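Long-range contacts in single-stranded DNA-binding protein (Enterobacter phage Enc34, PDB 5ODK), which probably binds single-stranded DNA through an OB fold, as expected of a phage single-stranded DNA-binding protein involved in DNA replication: residues K11-V16 with K57-A62; H22-N27 with W144-I149. One frame throughout, in Å; residues are numbered along the deposited sequence.

Interaction 1 (K11-V16 with K57-A62)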
loop_
_atom_site.group_PDB
_atom_site.type_symbol
_atom_site.label_atom_id
_atom_site.label_comp_id
_atom_site.label_asym_id
_atom_site.label_seq_id
_atom_site.Cartn_x
_atom_site.Cartn_y
_atom_site.Cartn_z
ATOM N N LYS A 11 -9.389 3.189 -14.467
ATOM C CA LYS A 11 -9.991 2.252 -13.516
ATOM C C LYS A 11 -9.872 0.827 -14.105
ATOM O O LYS A 11 -10.174 0.599 -15.282
ATOM C CB LYS A 11 -11.450 2.684 -13.264
ATOM C CG LYS A 11 -12.208 1.924 -12.181
ATOM C CD LYS A 11 -13.567 2.575 -11.900
ATOM C CE LYS A 11 -14.372 1.845 -10.826
ATOM N NZ LYS A 11 -13.623 1.819 -9.536
ATOM N N VAL A 12 -9.375 -0.113 -13.309
ATOM C CA VAL A 12 -9.288 -1.543 -13.681
ATOM C C VAL A 12 -9.899 -2.391 -12.573
ATOM O O VAL A 12 -10.222 -1.842 -11.510
ATOM C CB VAL A 12 -7.842 -1.988 -13.952
ATOM C CG1 VAL A 12 -7.253 -1.186 -15.091
ATOM C CG2 VAL A 12 -6.975 -1.849 -12.696
ATOM N N LYS A 13 -10.003 -3.707 -12.753
ATOM C CA LYS A 13 -10.487 -4.579 -11.676
ATOM C C LYS A 13 -9.633 -4.307 -10.434
ATOM O O LYS A 13 -8.409 -4.355 -10.469
ATOM C CB LYS A 13 -10.417 -6.062 -12.051
ATOM C CG LYS A 13 -10.888 -6.986 -10.941
ATOM C CD LYS A 13 -10.950 -8.430 -11.368
ATOM C CE LYS A 13 -11.543 -9.272 -10.253
ATOM N NZ LYS A 13 -12.010 -10.580 -10.765
ATOM N N ASN A 14 -10.294 -3.990 -9.329
ATOM C CA ASN A 14 -9.599 -3.843 -8.058
ATOM C C ASN A 14 -8.520 -2.769 -8.015
ATOM O O ASN A 14 -7.632 -2.851 -7.174
ATOM C CB ASN A 14 -9.044 -5.182 -7.559
ATOM C CG ASN A 14 -10.128 -6.128 -7.099
ATOM O OD1 ASN A 14 -11.127 -5.696 -6.504
ATOM N ND2 ASN A 14 -9.929 -7.416 -7.327
ATOM N N GLY A 15 -8.625 -1.725 -8.827
ATOM C CA GLY A 15 -7.661 -0.663 -8.758
ATOM C C GLY A 15 -7.973 0.561 -9.551
ATOM O O GLY A 15 -8.772 0.532 -10.485
ATOM N N VAL A 16 -7.298 1.652 -9.201
ATOM C CA VAL A 16 -7.427 2.917 -9.930
ATOM C C VAL A 16 -6.066 3.603 -9.993
ATOM O O VAL A 16 -5.339 3.654 -8.997
ATOM C CB VAL A 16 -8.425 3.891 -9.270
ATOM C CG1 VAL A 16 -8.627 5.114 -10.169
ATOM C CG2 VAL A 16 -9.749 3.232 -8.947
ATOM N N LYS A 57 -2.925 -12.330 -6.272
ATOM C CA LYS A 57 -2.435 -12.241 -7.654
ATOM C C LYS A 57 -3.525 -12.484 -8.685
ATOM O O LYS A 57 -3.562 -11.805 -9.711
ATOM C CB LYS A 57 -1.316 -13.247 -7.884
ATOM C CG LYS A 57 -0.041 -12.983 -7.100
ATOM C CD LYS A 57 1.016 -14.015 -7.418
ATOM C CE LYS A 57 2.369 -13.726 -6.788
ATOM N NZ LYS A 57 3.309 -14.834 -7.083
ATOM N N ASP A 58 -4.405 -13.448 -8.415
ATOM C CA ASP A 58 -5.376 -13.893 -9.406
ATOM C C ASP A 58 -6.438 -12.869 -9.699
ATOM O O ASP A 58 -7.023 -12.930 -10.744
ATOM C CB ASP A 58 -5.969 -15.269 -9.060
ATOM C CG ASP A 58 -6.805 -15.303 -7.785
ATOM O OD1 ASP A 58 -6.800 -14.366 -6.961
ATOM O OD2 ASP A 58 -7.480 -16.347 -7.609
ATOM N N THR A 59 -6.654 -11.900 -8.811
ATOM C CA THR A 59 -7.666 -10.849 -9.010
ATOM C C THR A 59 -7.095 -9.430 -9.099
ATOM O O THR A 59 -7.853 -8.447 -9.156
ATOM C CB THR A 59 -8.686 -10.894 -7.868
ATOM O OG1 THR A 59 -7.962 -10.792 -6.636
ATOM C CG2 THR A 59 -9.474 -12.181 -7.931
ATOM N N HIS A 60 -5.775 -9.314 -9.159
ATOM C CA HIS A 60 -5.126 -8.004 -9.187
ATOM C C HIS A 60 -4.046 -7.889 -10.246
ATOM O O HIS A 60 -3.179 -7.030 -10.124
ATOM C CB HIS A 60 -4.549 -7.610 -7.821
ATOM C CG HIS A 60 -5.589 -7.434 -6.753
ATOM N ND1 HIS A 60 -6.200 -8.492 -6.119
ATOM C CD2 HIS A 60 -6.086 -6.314 -6.187
ATOM C CE1 HIS A 60 -7.044 -8.028 -5.197
ATOM N NE2 HIS A 60 -6.997 -6.706 -5.226
ATOM N N GLY A 61 -4.144 -8.678 -11.324
ATOM C CA GLY A 61 -3.117 -8.604 -12.353
ATOM C C GLY A 61 -2.979 -7.245 -13.023
ATOM O O GLY A 61 -1.875 -6.752 -13.216
ATOM N N ALA A 62 -4.092 -6.639 -13.408
ATOM C CA ALA A 62 -4.038 -5.350 -14.103
ATOM C C ALA A 62 -3.485 -4.247 -13.235
ATOM O O ALA A 62 -2.667 -3.451 -13.681
ATOM C CB ALA A 62 -5.411 -4.970 -14.638
#
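Val12, Lys13 and Asn14, at the type II beta turn (Val12 to Gly15) of a hairpin, lie against the chain entering helix 61-76, with Val12 abreast of Ala62 and Asn14 abreast of His60, the N-cap residue. Asn14 takes the third turn position with a positive phi, which asparagine tolerates better than most residues. Its CG is anti to its own carbonyl carbon (chi1 -71°), and the amide crosses one face of the His60 imidazole, the two planes 20° apart. Asn14 CB sits 3.5 Å from His60 CD2, and ND2 lies over the rim of the same face. ND2 also donates to Thr59 O at 3.0 Å, fairly straight (164° at the hydrogen), in the plane of the amide but from above the carbonyl plane. OD1 accepts from Asn27, and the His60 ring is pinned at both nitrogens, ND1 by Pro56 O and NE2 by Ser26 O, consistent with both being protonated. Beside this polar centre Val12 CB meets Ala62 CB at 3.9 Å, the small methyl letting the helix come close. The extended Lys13 chain passes Thr59, its CE 4.1 Å from Thr59 CB; Lys13 belongs to a magnesium site seen in a structure of this protein, though no ion is bound here. These bonds probably hold amide and ring in their orientations, while a single one, to Thr59 O, ties the turn to the residue before the N-cap.

Interaction 2 (H22-N27 with W144-I149)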
loop_
_atom_site.group_PDB
_atom_site.type_symbol
_atom_site.label_atom_id
_atom_site.label_comp_id
_atom_site.label_asym_id
_atom_site.label_seq_id
_atom_site.Cartn_x
_atom_site.Cartn_y
_atom_site.Cartn_z
ATOM N N HIS A 22 -1.214 8.808 -7.923
ATOM C CA HIS A 22 -1.749 7.958 -6.885
ATOM C C HIS A 22 -2.304 6.670 -7.452
ATOM O O HIS A 22 -2.753 6.660 -8.615
ATOM C CB HIS A 22 -2.860 8.686 -6.112
ATOM C CG HIS A 22 -2.388 9.878 -5.355
ATOM N ND1 HIS A 22 -2.203 11.098 -5.946
ATOM C CD2 HIS A 22 -2.096 10.042 -4.035
ATOM C CE1 HIS A 22 -1.833 11.975 -5.025
ATOM N NE2 HIS A 22 -1.725 11.346 -3.861
ATOM N N ILE A 23 -2.243 5.626 -6.648
ATOM C CA ILE A 23 -2.717 4.311 -7.023
ATOM C C ILE A 23 -3.623 3.812 -5.907
ATOM O O ILE A 23 -3.183 3.702 -4.749
ATOM C CB ILE A 23 -1.540 3.322 -7.214
ATOM C CG1 ILE A 23 -0.516 3.893 -8.196
ATOM C CG2 ILE A 23 -2.060 1.960 -7.668
ATOM C CD1 ILE A 23 0.782 3.121 -8.209
ATOM N N LYS A 24 -4.854 3.441 -6.247
ATOM C CA LYS A 24 -5.738 2.729 -5.316
ATOM C C LYS A 24 -5.621 1.236 -5.584
ATOM O O LYS A 24 -5.786 0.821 -6.733
ATOM C CB LYS A 24 -7.201 3.168 -5.449
ATOM C CG LYS A 24 -8.144 2.494 -4.460
ATOM C CD LYS A 24 -9.563 3.018 -4.621
ATOM C CE LYS A 24 -10.542 2.370 -3.682
ATOM N NZ LYS A 24 -11.887 3.002 -3.870
ATOM N N VAL A 25 -5.292 0.463 -4.558
ATOM C CA VAL A 25 -5.357 -0.989 -4.576
ATOM C C VAL A 25 -6.547 -1.387 -3.742
ATOM O O VAL A 25 -6.642 -1.027 -2.560
ATOM C CB VAL A 25 -4.070 -1.686 -4.145
ATOM C CG1 VAL A 25 -2.972 -1.421 -5.166
ATOM C CG2 VAL A 25 -3.650 -1.387 -2.732
ATOM N N SER A 26 -7.503 -2.067 -4.363
ATOM C CA SER A 26 -8.782 -2.363 -3.726
ATOM C C SER A 26 -8.870 -3.812 -3.332
ATOM O O SER A 26 -8.399 -4.691 -4.074
ATOM C CB SER A 26 -9.940 -1.978 -4.615
ATOM O OG SER A 26 -9.849 -0.612 -5.003
ATOM N N ASN A 27 -9.498 -4.079 -2.187
ATOM C CA ASN A 27 -9.791 -5.444 -1.765
ATOM C C ASN A 27 -8.527 -6.281 -1.614
ATOM O O ASN A 27 -8.295 -7.279 -2.313
ATOM C CB ASN A 27 -10.813 -6.046 -2.719
ATOM C CG ASN A 27 -12.041 -5.179 -2.848
ATOM O OD1 ASN A 27 -12.655 -4.825 -1.810
ATOM N ND2 ASN A 27 -12.374 -4.769 -4.078
ATOM N N TRP A 144 -9.721 -7.008 5.506
ATOM C CA TRP A 144 -9.564 -6.544 4.123
ATOM C C TRP A 144 -9.828 -5.062 4.052
ATOM O O TRP A 144 -10.731 -4.526 4.721
ATOM C CB TRP A 144 -10.520 -7.288 3.207
ATOM C CG TRP A 144 -10.203 -8.753 3.148
ATOM C CD1 TRP A 144 -10.494 -9.701 4.076
ATOM C CD2 TRP A 144 -9.506 -9.449 2.091
ATOM N NE1 TRP A 144 -10.011 -10.922 3.693
ATOM C CE2 TRP A 144 -9.376 -10.789 2.486
ATOM C CE3 TRP A 144 -8.947 -9.044 0.877
ATOM C CZ2 TRP A 144 -8.738 -11.754 1.688
ATOM C CZ3 TRP A 144 -8.291 -9.985 0.087
ATOM C CH2 TRP A 144 -8.196 -11.328 0.499
ATOM N N VAL A 145 -9.056 -4.392 3.214
ATOM C CA VAL A 145 -9.048 -2.947 3.035
ATOM C C VAL A 145 -8.917 -2.582 1.574
ATOM O O VAL A 145 -8.607 -3.433 0.729
ATOM C CB VAL A 145 -7.878 -2.285 3.827
ATOM C CG1 VAL A 145 -7.992 -2.629 5.309
ATOM C CG2 VAL A 145 -6.515 -2.680 3.282
ATOM N N SER A 146 -9.093 -1.309 1.285
ATOM C CA SER A 146 -8.627 -0.686 0.064
ATOM C C SER A 146 -7.744 0.461 0.461
ATOM O O SER A 146 -7.965 1.094 1.488
ATOM C CB SER A 146 -9.783 -0.220 -0.810
ATOM O OG SER A 146 -10.549 -1.329 -1.179
ATOM N N SER A 147 -6.709 0.747 -0.299
ATOM C CA SER A 147 -5.723 1.736 0.128
ATOM C C SER A 147 -5.228 2.552 -1.036
ATOM O O SER A 147 -5.035 2.000 -2.144
ATOM C CB SER A 147 -4.565 1.020 0.818
ATOM O OG SER A 147 -3.517 1.876 1.227
ATOM N N VAL A 148 -4.982 3.827 -0.809
ATOM C CA VAL A 148 -4.322 4.701 -1.772
ATOM C C VAL A 148 -2.887 4.927 -1.344
ATOM O O VAL A 148 -2.610 5.315 -0.192
ATOM C CB VAL A 148 -5.066 6.036 -1.984
ATOM C CG1 VAL A 148 -4.320 6.892 -2.989
ATOM C CG2 VAL A 148 -6.480 5.793 -2.448
ATOM N N ILE A 149 -1.996 4.659 -2.304
ATOM C CA ILE A 149 -0.568 4.785 -2.126
ATOM C C ILE A 149 0.018 5.620 -3.265
ATOM O O ILE A 149 -0.663 5.876 -4.272
ATOM C CB ILE A 149 0.125 3.390 -2.066
ATOM C CG1 ILE A 149 -0.039 2.623 -3.391
ATOM C CG2 ILE A 149 -0.422 2.571 -0.903
ATOM C CD1 ILE A 149 0.775 1.358 -3.468
#
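Ile23 with Ile149 and Val25 with Ser147 form the hydrogen-bonded pairs of an antiparallel ladder, with Lys24 and Val148 the non-hydrogen-bonded pair between them. Ile23 N donates to Ile149 O at 2.9 Å, and Ile149 N returns a bond to Ile23 O; Val25 and Ser147 exchange the same two bonds. Lys24 can be followed outward from the sheet: its CB lies 4.1 Å from Val148 CG2, its CG 3.9 Å from Ser147 O, and its CE 3.9 Å from Ser146 CB. CG is anti to the backbone N (chi1 -178°) and the chain continues fully extended; lysine suits the place because its long apolar chain can pack on Val148 and Ser146 and still end in a charged group. The ladder is part of the curled beta-sheet of the OB fold: Ile23 and Val25 turn their branched side chains inward against helix 61-76, where beta-branched residues suit both strand and core. Ser147 shares that face, and its buried hydroxyl is satisfied by Ser168 O. Where the chain turns its corner at Asn27, the Asn27 N-H donates to a side chain, Ser146 OG, at 3.1 Å, and asparagine tolerates the positive phi there. Asn27 OD1 accepts from Arg172 NE, while Asn27 O approaches the rim of the Trp144 indole, 3.6 Å from CZ3. Trp144 NE1 is hydrogen-bonded to Asp175, and Lys173 makes a cation-pi contact with the ring.

From the N terminus the chain runs through strand 8-12, turns at 12-15, returns along strand 15-18 and pairs it with strand 23-26. Interaction 1 closes a loop of about forty residues, bringing the start of helix 61-76 back to the hairpin tip. Interaction 2 starts within that loop, at 22-27, but closes only at strand 144-156, so the two contacts cross rather than nest. Their centres lie about 10 Å apart, and they touch: the His60 ring bridges the two, and Val16 O is 2.8 Å from Lys24 N, a probable hydrogen bond. Together they tie the N-terminal hairpin, the helix and the late strand to strand 23-26.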